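Local coordinates for pertussis toxin-like subunit ArtA (Escherichia coli, PDB 4Z9D), which probably transfers ADP-ribose from NAD to trimeric G proteins, as the enzymatic A subunit of a pertussis-like AB5 toxin, at residues L32-H35 and D39-A42; L77-I82 and V145-G150; I87-Q92 and G166-L171. The protein carries 2 engineered substitutions. All coordinates share one frame; numbering follows the deposited sequence.

Contact 1: L32-H35 and D39-A42. With NAD (nicotinamide-adenine-dinucleotide), chain F.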
loop_
_atom_site.group_PDB
_atom_site.type_symbol
_atom_site.label_atom_id
_atom_site.label_comp_id
_atom_site.label_asym_id
_atom_site.label_seq_id
_atom_site.Cartn_x
_atom_site.Cartn_y
_atom_site.Cartn_z
ATOM N N LEU A 32 -0.154 -4.981 13.406
ATOM C CA LEU A 32 -0.747 -4.010 12.488
ATOM C C LEU A 32 -0.456 -2.565 12.898
ATOM O O LEU A 32 -0.184 -1.726 12.050
ATOM C CB LEU A 32 -2.268 -4.229 12.376
ATOM C CG LEU A 32 -3.039 -3.393 11.342
ATOM C CD1 LEU A 32 -2.568 -3.692 9.930
ATOM C CD2 LEU A 32 -4.537 -3.635 11.449
ATOM N N GLN A 33 -0.504 -2.266 14.193
ATOM C CA GLN A 33 -0.249 -0.892 14.624
ATOM C C GLN A 33 1.173 -0.451 14.280
ATOM O O GLN A 33 1.400 0.687 13.886
ATOM C CB GLN A 33 -0.516 -0.723 16.113
ATOM C CG GLN A 33 -0.674 0.747 16.483
ATOM C CD GLN A 33 -1.475 0.955 17.751
ATOM O OE1 GLN A 33 -1.558 2.070 18.279
ATOM N NE2 GLN A 33 -2.062 -0.119 18.253
ATOM N N GLN A 34 2.122 -1.363 14.469
ATOM C CA GLN A 34 3.511 -1.169 14.074
ATOM C C GLN A 34 3.620 -0.840 12.590
ATOM O O GLN A 34 4.312 0.093 12.184
ATOM C CB GLN A 34 4.300 -2.445 14.378
ATOM C CG GLN A 34 5.681 -2.259 14.916
ATOM C CD GLN A 34 6.135 -3.500 15.653
ATOM O OE1 GLN A 34 6.675 -4.421 15.051
ATOM N NE2 GLN A 34 5.894 -3.538 16.962
ATOM N N HIS A 35 2.940 -1.627 11.768
ATOM C CA HIS A 35 2.962 -1.380 10.336
ATOM C C HIS A 35 2.385 -0.003 9.982
ATOM O O HIS A 35 2.984 0.761 9.220
ATOM C CB HIS A 35 2.193 -2.470 9.603
ATOM C CG HIS A 35 1.993 -2.170 8.156
ATOM N ND1 HIS A 35 2.977 -2.374 7.208
ATOM C CD2 HIS A 35 0.937 -1.635 7.496
ATOM C CE1 HIS A 35 2.527 -1.990 6.024
ATOM N NE2 HIS A 35 1.291 -1.552 6.169
ATOM N N ASP A 39 6.745 1.754 11.650
ATOM C CA ASP A 39 7.814 1.211 12.488
ATOM C C ASP A 39 8.383 -0.128 12.020
ATOM O O ASP A 39 9.508 -0.482 12.374
ATOM C CB ASP A 39 7.324 1.075 13.930
ATOM C CG ASP A 39 7.146 2.424 14.615
ATOM O OD1 ASP A 39 7.629 3.441 14.067
ATOM O OD2 ASP A 39 6.520 2.463 15.700
ATOM N N SER A 40 7.625 -0.876 11.226
ATOM C CA SER A 40 8.091 -2.184 10.797
ATOM C C SER A 40 8.398 -2.180 9.306
ATOM O O SER A 40 8.681 -3.224 8.716
ATOM C CB SER A 40 7.055 -3.264 11.120
ATOM O OG SER A 40 5.813 -2.967 10.506
ATOM N N CYS A 41 8.362 -0.994 8.705
ATOM C CA CYS A 41 8.604 -0.860 7.274
ATOM C C CYS A 41 10.038 -0.415 7.029
ATOM O O CYS A 41 10.889 -0.539 7.918
ATOM C CB CYS A 41 7.609 0.116 6.650
ATOM S SG CYS A 41 5.914 -0.528 6.668
ATOM N N ALA A 42 10.302 0.113 5.838
ATOM C CA ALA A 42 11.676 0.368 5.404
ATOM C C ALA A 42 12.463 1.265 6.362
ATOM O O ALA A 42 13.662 1.077 6.548
ATOM C CB ALA A 42 11.671 0.976 4.015
HETATM P PA NAD F . 7.761 0.002 2.370
HETATM O O1A NAD F . 6.831 -1.081 1.959
HETATM O O2A NAD F . 8.866 -0.301 3.315
HETATM O O5B NAD F . 8.355 0.659 1.001
HETATM C C5B NAD F . 9.364 1.681 0.966
HETATM C C4B NAD F . 10.447 1.231 -0.037
HETATM O O4B NAD F . 11.158 0.063 0.474
HETATM C C3B NAD F . 9.793 0.733 -1.290
HETATM O O3B NAD F . 9.423 1.892 -2.099
HETATM C C2B NAD F . 10.956 -0.000 -1.894
HETATM O O2B NAD F . 11.961 0.952 -2.200
HETATM C C1B NAD F . 11.445 -0.792 -0.671
HETATM N N9A NAD F . 10.756 -2.085 -0.322
HETATM C C8A NAD F . 9.560 -2.376 0.188
HETATM N N7A NAD F . 9.487 -3.701 0.334
HETATM C C5A NAD F . 10.645 -4.236 -0.064
HETATM C C6A NAD F . 11.090 -5.504 -0.119
HETATM N N6A NAD F . 10.252 -6.451 0.295
HETATM N N1A NAD F . 12.316 -5.816 -0.572
HETATM C C2A NAD F . 13.150 -4.780 -0.988
HETATM N N3A NAD F . 12.666 -3.466 -0.925
HETATM C C4A NAD F . 11.428 -3.226 -0.463
HETATM O O3 NAD F . 6.931 1.192 2.994
HETATM P PN NAD F . 5.581 1.796 2.318
HETATM O O1N NAD F . 4.783 0.713 1.677
HETATM O O2N NAD F . 5.931 3.019 1.564
HETATM O O5D NAD F . 4.816 2.189 3.656
HETATM C C5D NAD F . 5.397 3.054 4.641
HETATM C C4D NAD F . 4.284 3.766 5.418
HETATM O O4D NAD F . 3.428 4.361 4.382
HETATM C C3D NAD F . 3.411 2.771 6.206
HETATM O O3D NAD F . 2.814 3.409 7.340
HETATM C C2D NAD F . 2.336 2.507 5.170
HETATM O O2D NAD F . 1.145 1.960 5.779
HETATM C C1D NAD F . 2.083 3.893 4.591
HETATM N N1N NAD F . 1.329 3.768 3.293
HETATM C C2N NAD F . 2.027 3.586 2.073
HETATM C C3N NAD F . 1.365 3.424 0.855
HETATM C C7N NAD F . 2.070 3.259 -0.352
HETATM O O7N NAD F . 1.381 3.393 -1.503
HETATM N N7N NAD F . 3.385 3.032 -0.300
HETATM C C4N NAD F . -0.028 3.440 0.855
HETATM C C5N NAD F . -0.732 3.624 2.044
HETATM C C6N NAD F . -0.076 3.776 3.262
#

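Contact 2: L77-I82 and V145-G150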
loop_
_atom_site.group_PDB
_atom_site.type_symbol
_atom_site.label_atom_id
_atom_site.label_comp_id
_atom_site.label_asym_id
_atom_site.label_seq_id
_atom_site.Cartn_x
_atom_site.Cartn_y
_atom_site.Cartn_z
ATOM N N LEU A 77 9.824 7.352 -8.392
ATOM C CA LEU A 77 8.688 6.707 -7.773
ATOM C C LEU A 77 7.690 6.386 -8.864
ATOM O O LEU A 77 7.576 7.113 -9.851
ATOM C CB LEU A 77 8.047 7.597 -6.713
ATOM C CG LEU A 77 8.875 7.868 -5.472
ATOM C CD1 LEU A 77 8.152 8.875 -4.589
ATOM C CD2 LEU A 77 9.089 6.559 -4.746
ATOM N N TYR A 78 6.980 5.283 -8.683
ATOM C CA TYR A 78 5.952 4.851 -9.613
ATOM C C TYR A 78 4.658 4.660 -8.840
ATOM O O TYR A 78 4.680 4.267 -7.673
ATOM C CB TYR A 78 6.348 3.540 -10.304
ATOM C CG TYR A 78 7.658 3.605 -11.065
ATOM C CD1 TYR A 78 7.678 3.773 -12.437
ATOM C CD2 TYR A 78 8.875 3.470 -10.402
ATOM C CE1 TYR A 78 8.864 3.811 -13.134
ATOM C CE2 TYR A 78 10.074 3.513 -11.093
ATOM C CZ TYR A 78 10.061 3.686 -12.461
ATOM O OH TYR A 78 11.249 3.731 -13.162
ATOM N N ARG A 79 3.532 4.951 -9.479
ATOM C CA ARG A 79 2.238 4.580 -8.929
ATOM C C ARG A 79 1.755 3.341 -9.662
ATOM O O ARG A 79 1.568 3.381 -10.875
ATOM C CB ARG A 79 1.221 5.719 -9.080
ATOM C CG ARG A 79 -0.125 5.442 -8.422
ATOM C CD ARG A 79 -1.129 6.538 -8.682
ATOM N NE ARG A 79 -1.514 6.619 -10.092
ATOM C CZ ARG A 79 -1.234 7.637 -10.900
ATOM N NH1 ARG A 79 -0.577 8.690 -10.446
ATOM N NH2 ARG A 79 -1.636 7.607 -12.160
ATOM N N TYR A 80 1.577 2.244 -8.938
ATOM C CA TYR A 80 1.051 1.018 -9.524
ATOM C C TYR A 80 -0.440 0.892 -9.263
ATOM O O TYR A 80 -0.906 1.172 -8.156
ATOM C CB TYR A 80 1.788 -0.202 -8.955
ATOM C CG TYR A 80 3.211 -0.317 -9.411
ATOM C CD1 TYR A 80 3.530 -1.033 -10.564
ATOM C CD2 TYR A 80 4.240 0.290 -8.703
ATOM C CE1 TYR A 80 4.834 -1.144 -10.990
ATOM C CE2 TYR A 80 5.546 0.204 -9.132
ATOM C CZ TYR A 80 5.838 -0.522 -10.272
ATOM O OH TYR A 80 7.143 -0.626 -10.699
ATOM N N ARG A 81 -1.192 0.484 -10.280
ATOM C CA ARG A 81 -2.600 0.167 -10.078
ATOM C C ARG A 81 -2.738 -1.332 -9.979
ATOM O O ARG A 81 -2.196 -2.061 -10.802
ATOM C CB ARG A 81 -3.480 0.693 -11.211
ATOM C CG ARG A 81 -4.947 0.662 -10.811
ATOM C CD ARG A 81 -5.894 0.868 -11.983
ATOM N NE ARG A 81 -5.557 2.019 -12.816
ATOM C CZ ARG A 81 -6.316 3.104 -12.952
ATOM N NH1 ARG A 81 -7.460 3.220 -12.288
ATOM N NH2 ARG A 81 -5.924 4.083 -13.757
ATOM N N ILE A 82 -3.470 -1.796 -8.971
ATOM C CA ILE A 82 -3.474 -3.217 -8.639
ATOM C C ILE A 82 -4.878 -3.758 -8.440
ATOM O O ILE A 82 -5.682 -3.150 -7.749
ATOM C CB ILE A 82 -2.668 -3.478 -7.339
ATOM C CG1 ILE A 82 -1.279 -2.828 -7.396
ATOM C CG2 ILE A 82 -2.566 -4.988 -7.023
ATOM C CD1 ILE A 82 -0.605 -2.727 -6.028
ATOM N N VAL A 145 3.683 17.179 -7.888
ATOM C CA VAL A 145 3.834 15.803 -8.355
ATOM C C VAL A 145 2.867 15.567 -9.511
ATOM O O VAL A 145 1.674 15.817 -9.377
ATOM C CB VAL A 145 3.551 14.778 -7.233
ATOM C CG1 VAL A 145 3.827 13.363 -7.724
ATOM C CG2 VAL A 145 4.386 15.087 -5.991
ATOM N N SER A 146 3.379 15.090 -10.642
ATOM C CA SER A 146 2.529 14.787 -11.798
ATOM C C SER A 146 2.813 13.399 -12.373
ATOM O O SER A 146 3.764 12.737 -11.970
ATOM C CB SER A 146 2.736 15.826 -12.908
ATOM O OG SER A 146 2.258 17.107 -12.526
ATOM N N ASP A 147 1.973 12.970 -13.308
ATOM C CA ASP A 147 2.153 11.686 -13.996
ATOM C C ASP A 147 3.135 11.807 -15.148
ATOM O O ASP A 147 2.960 12.658 -16.024
ATOM C CB ASP A 147 0.821 11.156 -14.530
ATOM C CG ASP A 147 -0.117 10.700 -13.436
ATOM O OD1 ASP A 147 -1.130 10.052 -13.780
ATOM O OD2 ASP A 147 0.153 10.969 -12.243
ATOM N N GLY A 148 4.166 10.963 -15.135
ATOM C CA GLY A 148 5.054 10.805 -16.277
ATOM C C GLY A 148 4.575 9.662 -17.156
ATOM O O GLY A 148 3.378 9.379 -17.212
ATOM N N PRO A 149 5.509 8.997 -17.850
ATOM C CA PRO A 149 5.163 7.916 -18.779
ATOM C C PRO A 149 4.456 6.759 -18.081
ATOM O O PRO A 149 4.850 6.369 -16.978
ATOM C CB PRO A 149 6.522 7.453 -19.312
ATOM C CG PRO A 149 7.462 8.579 -19.023
ATOM C CD PRO A 149 6.961 9.216 -17.764
ATOM N N GLY A 150 3.448 6.198 -18.736
ATOM C CA GLY A 150 2.745 5.061 -18.180
ATOM C C GLY A 150 3.194 3.806 -18.894
ATOM O O GLY A 150 3.628 3.859 -20.047
#

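Contact 3: I87-Q92 and G166-L171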
loop_
_atom_site.group_PDB
_atom_site.type_symbol
_atom_site.label_atom_id
_atom_site.label_comp_id
_atom_site.label_asym_id
_atom_site.label_seq_id
_atom_site.Cartn_x
_atom_site.Cartn_y
_atom_site.Cartn_z
ATOM N N ILE A 87 -6.373 -11.546 -0.737
ATOM C CA ILE A 87 -5.076 -11.291 -0.121
ATOM C C ILE A 87 -5.062 -9.911 0.554
ATOM O O ILE A 87 -4.253 -9.643 1.447
ATOM C CB ILE A 87 -3.956 -11.344 -1.216
ATOM C CG1 ILE A 87 -3.948 -12.700 -1.932
ATOM C CG2 ILE A 87 -2.567 -10.995 -0.662
ATOM C CD1 ILE A 87 -2.983 -12.761 -3.111
ATOM N N PHE A 88 -6.010 -9.071 0.149
ATOM C CA PHE A 88 -6.096 -7.673 0.568
ATOM C C PHE A 88 -7.159 -7.505 1.639
ATOM O O PHE A 88 -8.243 -8.079 1.542
ATOM C CB PHE A 88 -6.421 -6.766 -0.626
ATOM C CG PHE A 88 -5.351 -6.736 -1.693
ATOM C CD1 PHE A 88 -5.100 -7.858 -2.478
ATOM C CD2 PHE A 88 -4.618 -5.577 -1.928
ATOM C CE1 PHE A 88 -4.143 -7.837 -3.477
ATOM C CE2 PHE A 88 -3.649 -5.541 -2.926
ATOM C CZ PHE A 88 -3.412 -6.676 -3.704
ATOM N N TYR A 89 -6.848 -6.713 2.654
ATOM C CA TYR A 89 -7.771 -6.436 3.766
ATOM C C TYR A 89 -7.882 -4.943 4.015
ATOM O O TYR A 89 -6.865 -4.284 4.182
ATOM C CB TYR A 89 -7.290 -7.094 5.066
ATOM C CG TYR A 89 -7.269 -8.602 5.078
ATOM C CD1 TYR A 89 -6.236 -9.314 4.475
ATOM C CD2 TYR A 89 -8.251 -9.316 5.755
ATOM C CE1 TYR A 89 -6.215 -10.705 4.507
ATOM C CE2 TYR A 89 -8.231 -10.707 5.797
ATOM C CZ TYR A 89 -7.216 -11.385 5.175
ATOM O OH TYR A 89 -7.202 -12.759 5.224
ATOM N N PRO A 90 -9.103 -4.397 4.022
ATOM C CA PRO A 90 -9.268 -3.049 4.575
ATOM C C PRO A 90 -8.899 -3.082 6.058
ATOM O O PRO A 90 -9.165 -4.092 6.713
ATOM C CB PRO A 90 -10.762 -2.754 4.378
ATOM C CG PRO A 90 -11.237 -3.774 3.382
ATOM C CD PRO A 90 -10.383 -4.987 3.617
ATOM N N ILE A 91 -8.313 -2.020 6.601
ATOM C CA ILE A 91 -7.781 -2.136 7.958
ATOM C C ILE A 91 -8.837 -2.009 9.063
ATOM O O ILE A 91 -8.623 -2.465 10.179
ATOM C CB ILE A 91 -6.668 -1.091 8.225
ATOM C CG1 ILE A 91 -7.189 0.336 8.106
ATOM C CG2 ILE A 91 -5.484 -1.309 7.282
ATOM C CD1 ILE A 91 -6.139 1.366 8.446
ATOM N N GLN A 92 -9.988 -1.428 8.755
ATOM C CA GLN A 92 -10.950 -1.080 9.798
ATOM C C GLN A 92 -11.467 -2.261 10.657
ATOM O O GLN A 92 -11.536 -2.132 11.877
ATOM C CB GLN A 92 -12.131 -0.334 9.162
ATOM C CG GLN A 92 -13.156 0.186 10.138
ATOM C CD GLN A 92 -14.246 0.986 9.432
ATOM O OE1 GLN A 92 -14.096 2.187 9.202
ATOM N NE2 GLN A 92 -15.348 0.321 9.087
ATOM N N GLY A 166 -13.014 -9.325 6.148
ATOM C CA GLY A 166 -12.924 -9.661 7.555
ATOM C C GLY A 166 -11.696 -9.173 8.299
ATOM O O GLY A 166 -10.996 -8.251 7.869
ATOM N N VAL A 167 -11.454 -9.791 9.447
ATOM C CA VAL A 167 -10.286 -9.484 10.266
ATOM C C VAL A 167 -9.053 -10.196 9.729
ATOM O O VAL A 167 -9.134 -11.331 9.275
ATOM C CB VAL A 167 -10.531 -9.883 11.738
ATOM C CG1 VAL A 167 -9.277 -9.620 12.619
ATOM C CG2 VAL A 167 -11.754 -9.138 12.277
ATOM N N ILE A 168 -7.916 -9.514 9.746
ATOM C CA ILE A 168 -6.651 -10.158 9.388
ATOM C C ILE A 168 -6.309 -11.290 10.366
ATOM O O ILE A 168 -6.261 -11.076 11.576
ATOM C CB ILE A 168 -5.509 -9.148 9.381
ATOM C CG1 ILE A 168 -5.774 -8.031 8.368
ATOM C CG2 ILE A 168 -4.178 -9.844 9.137
ATOM C CD1 ILE A 168 -4.856 -6.830 8.582
ATOM N N PRO A 169 -6.085 -12.506 9.842
ATOM C CA PRO A 169 -5.771 -13.639 10.715
ATOM C C PRO A 169 -4.377 -13.532 11.314
ATOM O O PRO A 169 -3.523 -12.825 10.773
ATOM C CB PRO A 169 -5.882 -14.860 9.791
ATOM C CG PRO A 169 -5.932 -14.339 8.420
ATOM C CD PRO A 169 -6.364 -12.916 8.456
ATOM N N GLN A 170 -4.175 -14.213 12.433
ATOM C CA GLN A 170 -2.866 -14.318 13.068
ATOM C C GLN A 170 -2.265 -12.955 13.422
ATOM O O GLN A 170 -1.044 -12.771 13.359
ATOM C CB GLN A 170 -1.896 -15.106 12.164
ATOM C CG GLN A 170 -2.317 -16.566 11.904
ATOM C CD GLN A 170 -2.918 -16.803 10.524
ATOM O OE1 GLN A 170 -2.539 -16.151 9.547
ATOM N NE2 GLN A 170 -3.862 -17.749 10.436
ATOM N N LEU A 171 -3.111 -12.000 13.802
ATOM C CA LEU A 171 -2.613 -10.693 14.239
ATOM C C LEU A 171 -1.791 -10.808 15.529
ATOM O O LEU A 171 -2.089 -11.634 16.393
ATOM C CB LEU A 171 -3.761 -9.700 14.449
ATOM C CG LEU A 171 -4.424 -9.086 13.210
ATOM C CD1 LEU A 171 -5.688 -8.341 13.599
ATOM C CD2 LEU A 171 -3.457 -8.130 12.518
HETATM O O HOH W 1 -9.289 -6.067 8.471
#

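Contact 1: L32-H35 and D39-A42
Gln34 and Asp39 meet where the chain leaves helix 32-37 and folds back beside it: their CA atoms lie 5.2 Å apart, and Asp39 N makes a weak hydrogen bond to Gln34 O at 3.0 Å, bent to 126° at the hydrogen. The extended Gln34 chain crosses that of Asp39 at about a right angle, its CG 3.8 Å from Asp39 CB. Its amide oxygen OE1 is hydrogen-bonded to Asn29 ND2.

Ser40 is buried with its side chain directed at the helix, where a small residue lets OG approach His35 CA to 3.3 Å, near the plane of the His35 ring at its edge. Ser40 OG is also near His35 N, but at an angle too poor for a hydrogen bond. With CG anti to its backbone N (chi1 171°), His35 swings its ring past Ser40 to Cys41, whose SG is 3.5 Å from His35 ND1 in a sulfur-aromatic contact, oblique at 51° off the ring normal. ND1 is hydrogen-bonded to Ser48, which should fix the rotation of the imidazole.

The turn also forms part of the NAD pocket. His35 NE2 lies 3.5 Å from the ribose oxygen O2D of NAD, oblique to the ring. Ala42 N donates to the phosphate oxygen O2A of NAD at 2.9 Å, and Cys41 CB is 3.6 Å from NAD O2A; the small side chains of Cys41 and Ala42 are consistent with so close an approach.

His35 meets Phe50 edge-to-face and touches Ala52, while Leu32 packs on Phe50, Ser94 and Leu98. Both thus join helix 32-37 to strand 50-54, and Leu32 joins it to helix 92-100.

Contact 2: L77-I82 and V145-G150
Arg79 and Asp147 join two strands that are not neighbours, through a two-pronged salt bridge. The guanidinium comes end-on, giving one nitrogen to each carboxylate oxygen: Arg79 NH1 to Asp147 OD2 at 3.0 Å and Arg79 NH2 to Asp147 OD1, also at 3.0 Å. Both bonds are nearly straight, 177° and 172° at the hydrogen, and both acceptors lie close to the guanidinium plane. The carboxylate, however, is turned 37° against that plane. NH1 therefore meets OD2 on its syn side but well out of the carboxylate plane, and NH2 reaches OD1 from above it.

OD2 has a second partner, the hydroxyl of Tyr61, so OD2 takes part in two hydrogen bonds and OD1 in one to Arg79. An arginine suits the inner place because its long chain, with CG anti to the backbone N and a bend at chi3, can carry two donors across an intervening strand; the short aspartate at the more exposed end supplies the matching pair of acceptors. Along the same strand as Arg79, Arg81 NE is satisfied by a salt bridge to Glu132, and the hydroxyl of Tyr80 is bonded to Arg13 O.

The intervening strand is 130-139, whose Val134 touches both Arg79 and Asp147. The bridge therefore spans strands 77-83 and 144-152 of the four-stranded antiparallel sheet, while Leu57, Thr60 and Tyr61 of helix 57-68 pack against the Arg79 side chain.

Contact 3: I87-Q92 and G166-L171
Tyr89 and Ile168 make the central apolar contact between the short strand 88-90 and the irregular segment 166-171. Ile168 CG1 lies over one face of the phenol ring in a CH-pi contact, 28° off the ring normal, and comes within 3.7 Å of Tyr89 CG. Because CG1 stands anti to the carbonyl carbon (chi1 -60°), it is this branch of the isoleucine that is laid on the ring. Further out, Pro169 meets the phenol end: Pro169 CD is 3.7 Å from Tyr89 CZ and 3.3 Å from Tyr89 OH, approaching obliquely to the ring. A flat, long tyrosine suits this place, since the root of its ring can pack on isoleucine while its far end reaches the proline.

Polar backbone atoms make a second group. Gly166 O sits in the ring plane at the edge, 3.6 Å from Tyr89 CD2, and so meets the ring's C-H side. Val167 O is equally far from Tyr89 CE2 but stands oblique to the ring.

No direct hydrogen bond joins the two segments, but a water does. It donates to Pro90 O at 2.6 Å and to Gly166 O at 2.8 Å, tying the two carbonyls together. This is a natural solution where two acceptors face one another, because neither could donate to the other.

Further bonds hold the irregular segment: Ile168 N to Ser94 OG on helix 92-100, and Pro169 O to Arg30. Strand 88-90 is an outermost strand of the three-stranded antiparallel sheet, paired with strand 118-122, and Phe88 also has a backbone hydrogen bond to Asn164. The arrangement is an aromatic side chain of such a strand packed against the coil segment that follows the last strand, here in an ADP-ribosyltransferase domain of the pertussis toxin subunit 1 family.

How the contacts relate
Contact 1 closes before either of the others opens, whereas contacts 2 and 3 alternate along the chain, strand 77-83 leading on to strand 88-90. The centres of contacts 1 and 3 lie about 15 Å apart and they touch, Leu32 packing on Ile168 and Leu171. Contact 2 is on the other side of the chain's centre, its centre about 24 Å from that of contact 1 and about 27 Å from that of contact 3, yet Ile82 packs on Phe88. Contact 1 forms part of the NAD pocket, while contact 2, in the four-stranded sheet, and contact 3, at the three-stranded one, join strands and coil of the same family domain that holds it.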